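Local coordinates for protein fumarase E (Shigella flexneri 2a str. 2457T, PDB 3C8G) that probably catalyses the hydration of fumarate to malate as a homodimer of the MtlR/FumE family, at residues N123-T126 with L131-A134; D84-A89 with I125-T130; S95-Y100 with D112-D117. All blocks are in the same frame, centred on the assembly; numbering follows the deposited sequence.

In the fold
All three contacts lie within one all-helical chain, but their chemistry follows their depth. Contact 2 lies on the surface and rests on one cation-pi pair, the guanidinium of Arg127 over the indole of Trp86. Contacts 1 and 3 are partly buried and largely apolar, with tyrosine rings set against aliphatic and threonine side chains. Contacts 1 and 2 are neighbours that share helices 123-126 and 129-134: one packs these helices on each other, the other ties the turn between them to the start of helix 85-103. Contact 3 uses that same long helix further along, against helix 113-120. It meets contact 1 where Trp116 touches Tyr132.

Contact 1 of 3, residues N123-T126 with L131-A134; sequences NSIT and LYDA
The tight corner between two short consecutive helices, 123-126 and 129-134, is where Ile125 and Thr126 meet Leu131 and Tyr132. The chain passes from the first helix to the next through a tight turn and comes back on itself so quickly that CA of Thr126 and CA of Tyr132 are only 5.6 Å apart, and 181 Å² of surface is buried. Tyr132 contributes the largest share. CG of Tyr132 is anti to the backbone N (chi1 -173°), which places the ring alongside Thr126, the two side chains pointing the same way. OG1 of Thr126 sits over the middle of one ring face, 3.8 Å above the plane of Tyr132. This hydroxyl also makes a weak hydrogen bond to the carbonyl O of Ser120, which gives it a polar partner away from the ring. At the base of the ring, CB of Tyr132 rests against the carbonyl O of Ile125 at 3.6 Å. Ile125 adds the apolar part with one branch: its CG2 methyl reaches CD2 of Tyr132 at 4.2 Å, approaching the ring obliquely. The same methyl makes a looser contact with Leu131, whose CD1 lies 4.5 Å from CG2 of Ile125. A beta-branched residue suits this position, because its CG2 branch meets both Tyr132 and Leu131. No hydrogen bond crosses between 123-126 and 131-134, but each helix has polar support at its start: Asp90 accepts from the backbone N of Asn123 and Ser124, and the Asn128 side chain accepts from N of Leu131. Helix 158-166 packs against one side through Ala158 and Ala162, which meet Leu131 and Ile125, while helix 113-120 brings Ile119 to Ile125 and Ser120 to Tyr132.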
ATOM      1  N   ASN B 123     -25.352  -3.244  -3.535  1.00 56.35           N
ATOM      2  CA  ASN B 123     -25.733  -4.399  -4.361  1.00 56.51           C
ATOM      3  C   ASN B 123     -26.219  -5.577  -3.529  1.00 56.71           C
ATOM      4  O   ASN B 123     -27.077  -6.348  -3.960  1.00 56.66           O
ATOM      5  CB  ASN B 123     -24.559  -4.904  -5.194  1.00 56.77           C
ATOM      6  CG  ASN B 123     -24.188  -3.977  -6.309  1.00 57.04           C
ATOM      7  OD1 ASN B 123     -24.880  -3.892  -7.318  1.00 59.50           O
ATOM      8  ND2 ASN B 123     -23.067  -3.304  -6.158  1.00 57.44           N
ATOM      9  N   SER B 124     -25.645  -5.738  -2.344  1.00 56.53           N
ATOM     10  CA  SER B 124     -26.057  -6.837  -1.479  1.00 56.53           C
ATOM     11  C   SER B 124     -27.459  -6.605  -0.930  1.00 56.14           C
ATOM     12  O   SER B 124     -28.134  -7.540  -0.522  1.00 56.82           O
ATOM     13  CB  SER B 124     -25.041  -7.092  -0.369  1.00 56.00           C
ATOM     14  OG  SER B 124     -24.880  -5.945   0.434  1.00 57.55           O
ATOM     15  N   ILE B 125     -27.915  -5.362  -0.971  1.00 55.88           N
ATOM     16  CA  ILE B 125     -29.310  -5.066  -0.649  1.00 55.58           C
ATOM     17  C   ILE B 125     -30.199  -5.220  -1.891  1.00 55.67           C
ATOM     18  O   ILE B 125     -31.194  -5.922  -1.869  1.00 55.49           O
ATOM     19  CB  ILE B 125     -29.444  -3.650  -0.031  1.00 55.02           C
ATOM     20  CG1 ILE B 125     -28.850  -3.641   1.359  1.00 54.30           C
ATOM     21  CG2 ILE B 125     -30.872  -3.213   0.021  1.00 54.01           C
ATOM     22  CD1 ILE B 125     -28.732  -2.265   1.899  1.00 57.77           C
ATOM     23  N   THR B 126     -29.797  -4.559  -2.967  1.00 56.53           N
ATOM     24  CA  THR B 126     -30.504  -4.521  -4.260  1.00 57.36           C
ATOM     25  C   THR B 126     -30.701  -5.873  -4.976  1.00 56.58           C
ATOM     26  O   THR B 126     -31.696  -6.076  -5.689  1.00 55.58           O
ATOM     27  CB  THR B 126     -29.764  -3.497  -5.171  1.00 57.88           C
ATOM     28  OG1 THR B 126     -30.467  -2.249  -5.114  1.00 60.00           O
ATOM     29  CG2 THR B 126     -29.635  -3.955  -6.617  1.00 60.01           C
ATOM     30  N   LEU B 131     -36.178  -8.745  -0.398  1.00 56.48           N
ATOM     31  CA  LEU B 131     -35.937  -7.758   0.658  1.00 56.03           C
ATOM     32  C   LEU B 131     -35.984  -6.292   0.183  1.00 56.02           C
ATOM     33  O   LEU B 131     -36.529  -5.411   0.867  1.00 55.65           O
ATOM     34  CB  LEU B 131     -34.594  -8.056   1.321  1.00 56.38           C
ATOM     35  CG  LEU B 131     -34.167  -7.361   2.630  1.00 57.42           C
ATOM     36  CD1 LEU B 131     -33.203  -6.239   2.358  1.00 58.57           C
ATOM     37  CD2 LEU B 131     -35.348  -6.903   3.489  1.00 56.76           C
ATOM     38  N   TYR B 132     -35.396  -6.035  -0.982  1.00 55.81           N
ATOM     39  CA  TYR B 132     -35.437  -4.714  -1.584  1.00 55.94           C
ATOM     40  C   TYR B 132     -36.867  -4.312  -1.970  1.00 55.27           C
ATOM     41  O   TYR B 132     -37.328  -3.215  -1.624  1.00 55.01           O
ATOM     42  CB  TYR B 132     -34.486  -4.652  -2.782  1.00 57.07           C
ATOM     43  CG  TYR B 132     -34.325  -3.275  -3.395  1.00 58.35           C
ATOM     44  CD1 TYR B 132     -34.440  -3.086  -4.772  1.00 59.43           C
ATOM     45  CD2 TYR B 132     -34.042  -2.164  -2.593  1.00 60.54           C
ATOM     46  CE1 TYR B 132     -34.267  -1.824  -5.331  1.00 59.87           C
ATOM     47  CE2 TYR B 132     -33.888  -0.899  -3.138  1.00 59.64           C
ATOM     48  CZ  TYR B 132     -34.000  -0.738  -4.501  1.00 59.43           C
ATOM     49  OH  TYR B 132     -33.846   0.529  -5.027  1.00 60.31           O
ATOM     50  N   ASP B 133     -37.567  -5.205  -2.659  1.00 54.41           N
ATOM     51  CA  ASP B 133     -38.958  -4.964  -3.011  1.00 55.05           C
ATOM     52  C   ASP B 133     -39.800  -4.567  -1.793  1.00 54.57           C
ATOM     53  O   ASP B 133     -40.663  -3.701  -1.895  1.00 54.24           O
ATOM     54  CB  ASP B 133     -39.600  -6.182  -3.682  1.00 55.02           C
ATOM     55  CG  ASP B 133     -39.081  -6.441  -5.093  1.00 57.57           C
ATOM     56  OD1 ASP B 133     -38.431  -5.571  -5.738  1.00 59.24           O
ATOM     57  OD2 ASP B 133     -39.343  -7.560  -5.579  1.00 61.14           O
ATOM     58  N   ALA B 134     -39.551  -5.210  -0.653  1.00 54.46           N
ATOM     59  CA  ALA B 134     -40.335  -4.936   0.557  1.00 54.57           C
ATOM     60  C   ALA B 134     -40.028  -3.547   1.054  1.00 54.82           C
ATOM     61  O   ALA B 134     -40.937  -2.846   1.449  1.00 54.62           O
ATOM     62  CB  ALA B 134     -40.113  -5.984   1.659  1.00 53.44           C
TER

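Contact 2 of 3, residues D84-A89 with I125-T130; sequences DKWLYA and ITRNAT
Arg127 and Trp86 make this contact by themselves, in a cation-pi interaction between a helix and a turn 41 residues further along the chain. CZ of Arg127 lies 4.0 Å from the centroid of the five-membered ring of Trp86 and 19° off the ring normal, so the cation sits over the face of the electron-rich indole. The guanidinium does not lie flat on the ring: the two planes are 41° apart. NH1 is the nearer end, 3.4 Å from CD1 of Trp86, and it also approaches the CB of that residue, whereas NH2 stands above the ring toward its rim. On the opposite face of the indole, CB of Leu87 rests 3.9 Å from the plane. Trp86 belongs to the first turn of helix 85-103, and Arg127 to the turn joining helices 123-126 and 129-134, where Asn128 centres an inverse gamma turn. CG of Trp86 lies between the backbone N and the carbonyl carbon (chi1 69°), directing the indole toward that turn. Arginine suits the other side because its chain, extended from CG to NE, can span backbones whose nearest CA atoms, those of Trp86 and Arg127, are 10.3 Å apart. Asp84 OD1 remains 6.0 Å from NH1 of Arg127, opposite charges that are not in contact and could at most act at long range. Glu169 also touches Trp86.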
ATOM      1  N   ASP B  84     -14.286  -8.882  -6.475  1.00 69.81           N
ATOM      2  CA  ASP B  84     -14.946  -8.478  -7.737  1.00 69.70           C
ATOM      3  C   ASP B  84     -15.620  -7.113  -7.596  1.00 68.29           C
ATOM      4  O   ASP B  84     -15.671  -6.584  -6.484  1.00 67.75           O
ATOM      5  CB  ASP B  84     -15.812  -9.588  -8.392  1.00 70.03           C
ATOM      6  CG  ASP B  84     -16.898 -10.094  -7.481  1.00 73.14           C
ATOM      7  OD1 ASP B  84     -17.727 -10.926  -7.942  1.00 76.58           O
ATOM      8  OD2 ASP B  84     -16.923  -9.658  -6.300  1.00 74.47           O
ATOM      9  N   LYS B  85     -16.063  -6.531  -8.716  1.00 67.40           N
ATOM     10  CA  LYS B  85     -16.577  -5.143  -8.736  1.00 67.09           C
ATOM     11  C   LYS B  85     -17.711  -4.823  -7.724  1.00 66.26           C
ATOM     12  O   LYS B  85     -17.689  -3.761  -7.088  1.00 65.77           O
ATOM     13  CB  LYS B  85     -17.036  -4.716 -10.138  1.00 67.13           C
ATOM     14  CG  LYS B  85     -17.686  -3.283 -10.156  1.00 68.22           C
ATOM     15  CD  LYS B  85     -18.682  -3.031 -11.325  1.00 68.11           C
ATOM     16  CE  LYS B  85     -17.954  -2.588 -12.603  1.00 70.43           C
ATOM     17  NZ  LYS B  85     -18.841  -2.612 -13.806  1.00 71.87           N
ATOM     18  N   TRP B  86     -18.688  -5.726  -7.597  1.00 65.01           N
ATOM     19  CA  TRP B  86     -19.859  -5.471  -6.770  1.00 64.26           C
ATOM     20  C   TRP B  86     -19.498  -5.205  -5.304  1.00 63.37           C
ATOM     21  O   TRP B  86     -19.995  -4.247  -4.719  1.00 61.99           O
ATOM     22  CB  TRP B  86     -20.938  -6.566  -6.922  1.00 64.61           C
ATOM     23  CG  TRP B  86     -20.624  -7.952  -6.351  1.00 65.66           C
ATOM     24  CD1 TRP B  86     -20.155  -9.044  -7.054  1.00 66.90           C
ATOM     25  CD2 TRP B  86     -20.831  -8.415  -4.990  1.00 66.29           C
ATOM     26  NE1 TRP B  86     -20.035 -10.136  -6.209  1.00 67.89           N
ATOM     27  CE2 TRP B  86     -20.435  -9.779  -4.944  1.00 66.43           C
ATOM     28  CE3 TRP B  86     -21.298  -7.802  -3.804  1.00 66.98           C
ATOM     29  CZ2 TRP B  86     -20.493 -10.543  -3.769  1.00 65.87           C
ATOM     30  CZ3 TRP B  86     -21.345  -8.566  -2.620  1.00 66.60           C
ATOM     31  CH2 TRP B  86     -20.952  -9.926  -2.621  1.00 66.24           C
ATOM     32  N   LEU B  87     -18.598  -6.029  -4.752  1.00 62.66           N
ATOM     33  CA  LEU B  87     -18.195  -5.961  -3.343  1.00 61.66           C
ATOM     34  C   LEU B  87     -17.314  -4.756  -3.082  1.00 60.92           C
ATOM     35  O   LEU B  87     -17.426  -4.105  -2.052  1.00 60.25           O
ATOM     36  CB  LEU B  87     -17.461  -7.240  -2.946  1.00 61.77           C
ATOM     37  CG  LEU B  87     -17.134  -7.383  -1.462  1.00 62.58           C
ATOM     38  CD1 LEU B  87     -18.416  -7.391  -0.650  1.00 64.59           C
ATOM     39  CD2 LEU B  87     -16.372  -8.669  -1.246  1.00 63.51           C
ATOM     40  N   TYR B  88     -16.435  -4.465  -4.030  1.00 60.16           N
ATOM     41  CA  TYR B  88     -15.624  -3.270  -3.935  1.00 59.82           C
ATOM     42  C   TYR B  88     -16.498  -2.006  -3.989  1.00 59.43           C
ATOM     43  O   TYR B  88     -16.278  -1.055  -3.215  1.00 59.44           O
ATOM     44  CB  TYR B  88     -14.558  -3.252  -5.017  1.00 60.09           C
ATOM     45  CG  TYR B  88     -13.809  -1.971  -5.063  1.00 60.57           C
ATOM     46  CD1 TYR B  88     -14.184  -0.964  -5.932  1.00 61.89           C
ATOM     47  CD2 TYR B  88     -12.733  -1.751  -4.217  1.00 60.91           C
ATOM     48  CE1 TYR B  88     -13.496   0.235  -5.961  1.00 62.72           C
ATOM     49  CE2 TYR B  88     -12.040  -0.579  -4.239  1.00 61.25           C
ATOM     50  CZ  TYR B  88     -12.424   0.420  -5.117  1.00 62.40           C
ATOM     51  OH  TYR B  88     -11.717   1.612  -5.148  1.00 62.80           O
ATOM     52  N   ALA B  89     -17.475  -1.989  -4.897  1.00 58.49           N
ATOM     53  CA  ALA B  89     -18.480  -0.915  -4.925  1.00 58.12           C
ATOM     54  C   ALA B  89     -19.169  -0.778  -3.556  1.00 58.30           C
ATOM     55  O   ALA B  89     -19.238   0.308  -2.975  1.00 58.23           O
ATOM     56  CB  ALA B  89     -19.506  -1.164  -6.027  1.00 57.03           C
ATOM     57  N   ILE B 125     -27.915  -5.362  -0.971  1.00 55.88           N
ATOM     58  CA  ILE B 125     -29.310  -5.066  -0.649  1.00 55.58           C
ATOM     59  C   ILE B 125     -30.199  -5.220  -1.891  1.00 55.67           C
ATOM     60  O   ILE B 125     -31.194  -5.922  -1.869  1.00 55.49           O
ATOM     61  CB  ILE B 125     -29.444  -3.650  -0.031  1.00 55.02           C
ATOM     62  CG1 ILE B 125     -28.850  -3.641   1.359  1.00 54.30           C
ATOM     63  CG2 ILE B 125     -30.872  -3.213   0.021  1.00 54.01           C
ATOM     64  CD1 ILE B 125     -28.732  -2.265   1.899  1.00 57.77           C
ATOM     65  N   THR B 126     -29.797  -4.559  -2.967  1.00 56.53           N
ATOM     66  CA  THR B 126     -30.504  -4.521  -4.260  1.00 57.36           C
ATOM     67  C   THR B 126     -30.701  -5.873  -4.976  1.00 56.58           C
ATOM     68  O   THR B 126     -31.696  -6.076  -5.689  1.00 55.58           O
ATOM     69  CB  THR B 126     -29.764  -3.497  -5.171  1.00 57.88           C
ATOM     70  OG1 THR B 126     -30.467  -2.249  -5.114  1.00 60.00           O
ATOM     71  CG2 THR B 126     -29.635  -3.955  -6.617  1.00 60.01           C
ATOM     72  N   ARG B 127     -29.753  -6.785  -4.751  1.00 56.88           N
ATOM     73  CA  ARG B 127     -29.702  -8.105  -5.408  1.00 57.29           C
ATOM     74  C   ARG B 127     -30.620  -9.100  -4.773  1.00 56.56           C
ATOM     75  O   ARG B 127     -30.984 -10.089  -5.404  1.00 55.86           O
ATOM     76  CB  ARG B 127     -28.289  -8.688  -5.360  1.00 57.83           C
ATOM     77  CG  ARG B 127     -27.390  -8.174  -6.404  1.00 59.04           C
ATOM     78  CD  ARG B 127     -26.103  -8.935  -6.310  1.00 64.19           C
ATOM     79  NE  ARG B 127     -25.160  -8.480  -7.322  1.00 68.37           N
ATOM     80  CZ  ARG B 127     -24.029  -9.106  -7.610  1.00 70.61           C
ATOM     81  NH1 ARG B 127     -23.225  -8.629  -8.557  1.00 71.72           N
ATOM     82  NH2 ARG B 127     -23.706 -10.210  -6.945  1.00 72.44           N
ATOM     83  N   ASN B 128     -30.912  -8.849  -3.491  1.00 56.87           N
ATOM     84  CA  ASN B 128     -31.982  -9.486  -2.744  1.00 56.70           C
ATOM     85  C   ASN B 128     -33.326  -8.883  -3.172  1.00 57.06           C
ATOM     86  O   ASN B 128     -33.953  -8.120  -2.426  1.00 57.34           O
ATOM     87  CB  ASN B 128     -31.758  -9.279  -1.249  1.00 56.49           C
ATOM     88  CG  ASN B 128     -32.594 -10.225  -0.375  1.00 56.13           C
ATOM     89  OD1 ASN B 128     -33.781 -10.458  -0.604  1.00 57.90           O
ATOM     90  ND2 ASN B 128     -31.963 -10.758   0.632  1.00 54.82           N
ATOM     91  N   ALA B 129     -33.756  -9.225  -4.383  1.00 57.04           N
ATOM     92  CA  ALA B 129     -34.987  -8.688  -4.947  1.00 57.51           C
ATOM     93  C   ALA B 129     -36.082  -8.564  -3.859  1.00 57.88           C
ATOM     94  O   ALA B 129     -36.652  -7.496  -3.609  1.00 58.45           O
ATOM     95  CB  ALA B 129     -35.449  -9.586  -6.096  1.00 57.22           C
ATOM     96  N   THR B 130     -36.323  -9.677  -3.191  1.00 57.60           N
ATOM     97  CA  THR B 130     -37.414  -9.851  -2.246  1.00 57.10           C
ATOM     98  C   THR B 130     -37.342  -8.848  -1.046  1.00 56.61           C
ATOM     99  O   THR B 130     -38.309  -8.135  -0.765  1.00 55.86           O
ATOM    100  CB  THR B 130     -37.428 -11.362  -1.877  1.00 57.45           C
ATOM    101  OG1 THR B 130     -38.037 -11.566  -0.626  1.00 55.55           O
ATOM    102  CG2 THR B 130     -35.932 -11.922  -1.838  1.00 58.47           C
TER

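Contact 3 of 3, residues S95-Y100 with D112-D117; sequences SQYWHY and DDITWD
Chi1 values of -161° at Tyr97 and -178° at Tyr100 send both rings off the same side of helix 85-103, each with CG opposite the backbone N, toward Ile114 and Thr115. Tyr97 reaches further into the interior. Its OH comes against Thr115, 3.3 Å from CB of that residue; CG2 of Thr115 is apparently closer still, though its exact distance is doubtful at this resolution. The ring of Tyr97 and the Thr115 side chain cross obliquely. Ile114 flanks the same phenol: its CG2 lies 4.0 Å from OH of Tyr97, and its CG1 is 4.3 Å from CE2 of that ring. The tip of its longer branch goes to the other tyrosine, CD1 of Ile114 meeting CE1 of Tyr100 at 4.0 Å from the opposite direction. One isoleucine thus packs CG2 and CG1 against Tyr97 and CD1 against Tyr100, rings a single helical turn apart.

The two helices form an antiparallel helical hairpin, 85-103 leading through a connecting segment into 113-120, and the axes of segments 95-100 and 113-117 run 160° apart in direction. At closest approach these axes are 12.1 Å apart, a spacing spanned here by the two tyrosines. No hydrogen bond crosses between the two segments. Thr115 spends its polar end within its own surroundings, OG1 being hydrogen-bonded to the carbonyl O of Phe110, so its hydrocarbon atoms CB and CG2 serve the contact. Asp112, just ahead of the second helix, has OD2 hydrogen-bonded to the backbone N of Gly109, and its carbonyl O accepts from N of Trp116. Leu22 touches both Tyr97 and Thr115, Pro108 touches Tyr97 and Ile114, and the ring of Phe118 meets that of Tyr97.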
ATOM      1  N   SER B  95     -17.898   3.294   2.880  1.00 63.59           N
ATOM      2  CA  SER B  95     -16.798   4.130   3.373  1.00 64.22           C
ATOM      3  C   SER B  95     -17.040   5.587   3.009  1.00 63.75           C
ATOM      4  O   SER B  95     -16.893   6.496   3.843  1.00 64.33           O
ATOM      5  CB  SER B  95     -15.440   3.654   2.851  1.00 64.17           C
ATOM      6  OG  SER B  95     -14.401   4.349   3.527  1.00 66.89           O
ATOM      7  N   GLN B  96     -17.432   5.810   1.770  1.00 63.19           N
ATOM      8  CA  GLN B  96     -17.796   7.145   1.346  1.00 63.31           C
ATOM      9  C   GLN B  96     -18.901   7.779   2.202  1.00 62.96           C
ATOM     10  O   GLN B  96     -18.792   8.950   2.579  1.00 63.38           O
ATOM     11  CB  GLN B  96     -18.202   7.119  -0.109  1.00 63.81           C
ATOM     12  CG  GLN B  96     -17.147   6.484  -1.013  1.00 63.96           C
ATOM     13  CD  GLN B  96     -17.528   6.627  -2.468  1.00 65.55           C
ATOM     14  OE1 GLN B  96     -18.708   6.498  -2.826  1.00 65.74           O
ATOM     15  NE2 GLN B  96     -16.540   6.921  -3.318  1.00 64.23           N
ATOM     16  N   TYR B  97     -19.929   7.003   2.542  1.00 62.22           N
ATOM     17  CA  TYR B  97     -21.013   7.474   3.415  1.00 61.77           C
ATOM     18  C   TYR B  97     -20.612   7.721   4.892  1.00 61.45           C
ATOM     19  O   TYR B  97     -21.078   8.689   5.507  1.00 61.37           O
ATOM     20  CB  TYR B  97     -22.236   6.548   3.307  1.00 61.59           C
ATOM     21  CG  TYR B  97     -23.539   7.165   3.785  1.00 61.29           C
ATOM     22  CD1 TYR B  97     -24.583   6.358   4.246  1.00 62.29           C
ATOM     23  CD2 TYR B  97     -23.723   8.548   3.798  1.00 60.19           C
ATOM     24  CE1 TYR B  97     -25.776   6.913   4.704  1.00 62.44           C
ATOM     25  CE2 TYR B  97     -24.910   9.113   4.231  1.00 61.51           C
ATOM     26  CZ  TYR B  97     -25.944   8.295   4.689  1.00 62.02           C
ATOM     27  OH  TYR B  97     -27.138   8.855   5.125  1.00 59.65           O
ATOM     28  N   TRP B  98     -19.760   6.870   5.463  1.00 61.22           N
ATOM     29  CA  TRP B  98     -19.253   7.129   6.822  1.00 60.91           C
ATOM     30  C   TRP B  98     -18.469   8.443   6.825  1.00 61.04           C
ATOM     31  O   TRP B  98     -18.630   9.273   7.731  1.00 61.09           O
ATOM     32  CB  TRP B  98     -18.418   5.965   7.390  1.00 60.43           C
ATOM     33  CG  TRP B  98     -17.536   6.397   8.549  1.00 60.77           C
ATOM     34  CD1 TRP B  98     -16.172   6.405   8.575  1.00 60.22           C
ATOM     35  CD2 TRP B  98     -17.966   6.928   9.826  1.00 59.84           C
ATOM     36  NE1 TRP B  98     -15.717   6.906   9.777  1.00 61.04           N
ATOM     37  CE2 TRP B  98     -16.790   7.235  10.566  1.00 60.39           C
ATOM     38  CE3 TRP B  98     -19.218   7.161  10.416  1.00 58.65           C
ATOM     39  CZ2 TRP B  98     -16.829   7.758  11.869  1.00 59.36           C
ATOM     40  CZ3 TRP B  98     -19.265   7.695  11.722  1.00 60.20           C
ATOM     41  CH2 TRP B  98     -18.073   7.988  12.429  1.00 61.04           C
ATOM     42  N   HIS B  99     -17.652   8.636   5.791  1.00 60.87           N
ATOM     43  CA  HIS B  99     -16.860   9.858   5.635  1.00 60.96           C
ATOM     44  C   HIS B  99     -17.755  11.083   5.577  1.00 60.59           C
ATOM     45  O   HIS B  99     -17.508  12.068   6.271  1.00 60.44           O
ATOM     46  CB  HIS B  99     -16.084   9.814   4.337  1.00 61.33           C
ATOM     47  CG  HIS B  99     -14.790   9.078   4.415  1.00 64.16           C
ATOM     48  ND1 HIS B  99     -13.745   9.492   5.218  1.00 66.22           N
ATOM     49  CD2 HIS B  99     -14.348   7.990   3.742  1.00 65.04           C
ATOM     50  CE1 HIS B  99     -12.720   8.678   5.045  1.00 66.42           C
ATOM     51  NE2 HIS B  99     -13.063   7.754   4.162  1.00 67.43           N
ATOM     52  N   TYR B 100     -18.771  11.033   4.716  1.00 59.73           N
ATOM     53  CA  TYR B 100     -19.773  12.071   4.686  1.00 59.44           C
ATOM     54  C   TYR B 100     -20.413  12.300   6.074  1.00 59.42           C
ATOM     55  O   TYR B 100     -20.571  13.438   6.497  1.00 60.09           O
ATOM     56  CB  TYR B 100     -20.854  11.734   3.661  1.00 59.96           C
ATOM     57  CG  TYR B 100     -21.883  12.821   3.559  1.00 59.84           C
ATOM     58  CD1 TYR B 100     -22.982  12.862   4.433  1.00 59.85           C
ATOM     59  CD2 TYR B 100     -21.751  13.829   2.612  1.00 58.85           C
ATOM     60  CE1 TYR B 100     -23.922  13.888   4.358  1.00 59.79           C
ATOM     61  CE2 TYR B 100     -22.677  14.860   2.524  1.00 59.73           C
ATOM     62  CZ  TYR B 100     -23.752  14.884   3.402  1.00 60.98           C
ATOM     63  OH  TYR B 100     -24.664  15.909   3.295  1.00 63.52           O
ATOM     64  N   ASP B 112     -34.075   8.847   6.050  1.00 59.62           N
ATOM     65  CA  ASP B 112     -33.969  10.011   5.152  1.00 60.95           C
ATOM     66  C   ASP B 112     -33.735   9.683   3.665  1.00 60.56           C
ATOM     67  O   ASP B 112     -33.261   8.601   3.303  1.00 60.10           O
ATOM     68  CB  ASP B 112     -32.950  11.037   5.662  1.00 61.50           C
ATOM     69  CG  ASP B 112     -33.314  11.593   7.033  1.00 64.81           C
ATOM     70  OD1 ASP B 112     -34.494  11.958   7.275  1.00 67.42           O
ATOM     71  OD2 ASP B 112     -32.410  11.663   7.886  1.00 69.16           O
ATOM     72  N   ASP B 113     -34.083  10.635   2.805  1.00 60.94           N
ATOM     73  CA  ASP B 113     -33.835  10.513   1.353  1.00 60.39           C
ATOM     74  C   ASP B 113     -32.384  10.103   1.080  1.00 59.93           C
ATOM     75  O   ASP B 113     -32.082   9.216   0.249  1.00 59.76           O
ATOM     76  CB  ASP B 113     -34.127  11.847   0.641  1.00 60.48           C
ATOM     77  CG  ASP B 113     -35.615  12.101   0.411  1.00 62.30           C
ATOM     78  OD1 ASP B 113     -35.947  13.110  -0.262  1.00 65.76           O
ATOM     79  OD2 ASP B 113     -36.473  11.316   0.880  1.00 65.31           O
ATOM     80  N   ILE B 114     -31.467  10.751   1.782  1.00 59.29           N
ATOM     81  CA  ILE B 114     -30.060  10.533   1.478  1.00 58.69           C
ATOM     82  C   ILE B 114     -29.652   9.090   1.787  1.00 58.00           C
ATOM     83  O   ILE B 114     -28.913   8.495   1.021  1.00 57.79           O
ATOM     84  CB  ILE B 114     -29.171  11.609   2.125  1.00 58.58           C
ATOM     85  CG1 ILE B 114     -27.701  11.344   1.870  1.00 60.18           C
ATOM     86  CG2 ILE B 114     -29.469  11.714   3.653  1.00 61.88           C
ATOM     87  CD1 ILE B 114     -26.840  12.582   1.971  1.00 63.90           C
ATOM     88  N   THR B 115     -30.151   8.501   2.874  1.00 57.56           N
ATOM     89  CA  THR B 115     -29.709   7.149   3.199  1.00 58.08           C
ATOM     90  C   THR B 115     -30.436   6.092   2.325  1.00 58.78           C
ATOM     91  O   THR B 115     -29.908   4.991   2.039  1.00 59.09           O
ATOM     92  CB  THR B 115     -29.730   6.808   4.728  1.00 57.73           C
ATOM     93  OG1 THR B 115     -30.692   5.790   4.982  1.00 57.83           O
ATOM     94  CG2 THR B 115     -30.021   8.010   5.583  1.00 57.08           C
ATOM     95  N   TRP B 116     -31.629   6.452   1.864  1.00 59.22           N
ATOM     96  CA  TRP B 116     -32.332   5.620   0.905  1.00 59.52           C
ATOM     97  C   TRP B 116     -31.510   5.633  -0.398  1.00 60.10           C
ATOM     98  O   TRP B 116     -31.255   4.582  -0.996  1.00 60.36           O
ATOM     99  CB  TRP B 116     -33.800   6.073   0.692  1.00 59.07           C
ATOM    100  CG  TRP B 116     -34.413   5.355  -0.470  1.00 58.74           C
ATOM    101  CD1 TRP B 116     -34.539   5.816  -1.767  1.00 57.79           C
ATOM    102  CD2 TRP B 116     -34.884   4.009  -0.477  1.00 57.99           C
ATOM    103  NE1 TRP B 116     -35.089   4.843  -2.558  1.00 57.20           N
ATOM    104  CE2 TRP B 116     -35.315   3.725  -1.796  1.00 58.06           C
ATOM    105  CE3 TRP B 116     -35.002   3.015   0.507  1.00 57.21           C
ATOM    106  CZ2 TRP B 116     -35.857   2.483  -2.151  1.00 58.39           C
ATOM    107  CZ3 TRP B 116     -35.524   1.781   0.155  1.00 57.84           C
ATOM    108  CH2 TRP B 116     -35.949   1.526  -1.164  1.00 58.36           C
ATOM    109  N   ASP B 117     -31.065   6.810  -0.820  1.00 60.81           N
ATOM    110  CA  ASP B 117     -30.191   6.884  -2.006  1.00 61.80           C
ATOM    111  C   ASP B 117     -28.984   5.987  -1.863  1.00 61.64           C
ATOM    112  O   ASP B 117     -28.588   5.297  -2.821  1.00 62.47           O
ATOM    113  CB  ASP B 117     -29.746   8.307  -2.291  1.00 61.51           C
ATOM    114  CG  ASP B 117     -30.860   9.143  -2.880  1.00 66.04           C
ATOM    115  OD1 ASP B 117     -31.984   8.609  -3.127  1.00 70.97           O
ATOM    116  OD2 ASP B 117     -30.616  10.348  -3.103  1.00 70.50           O
TER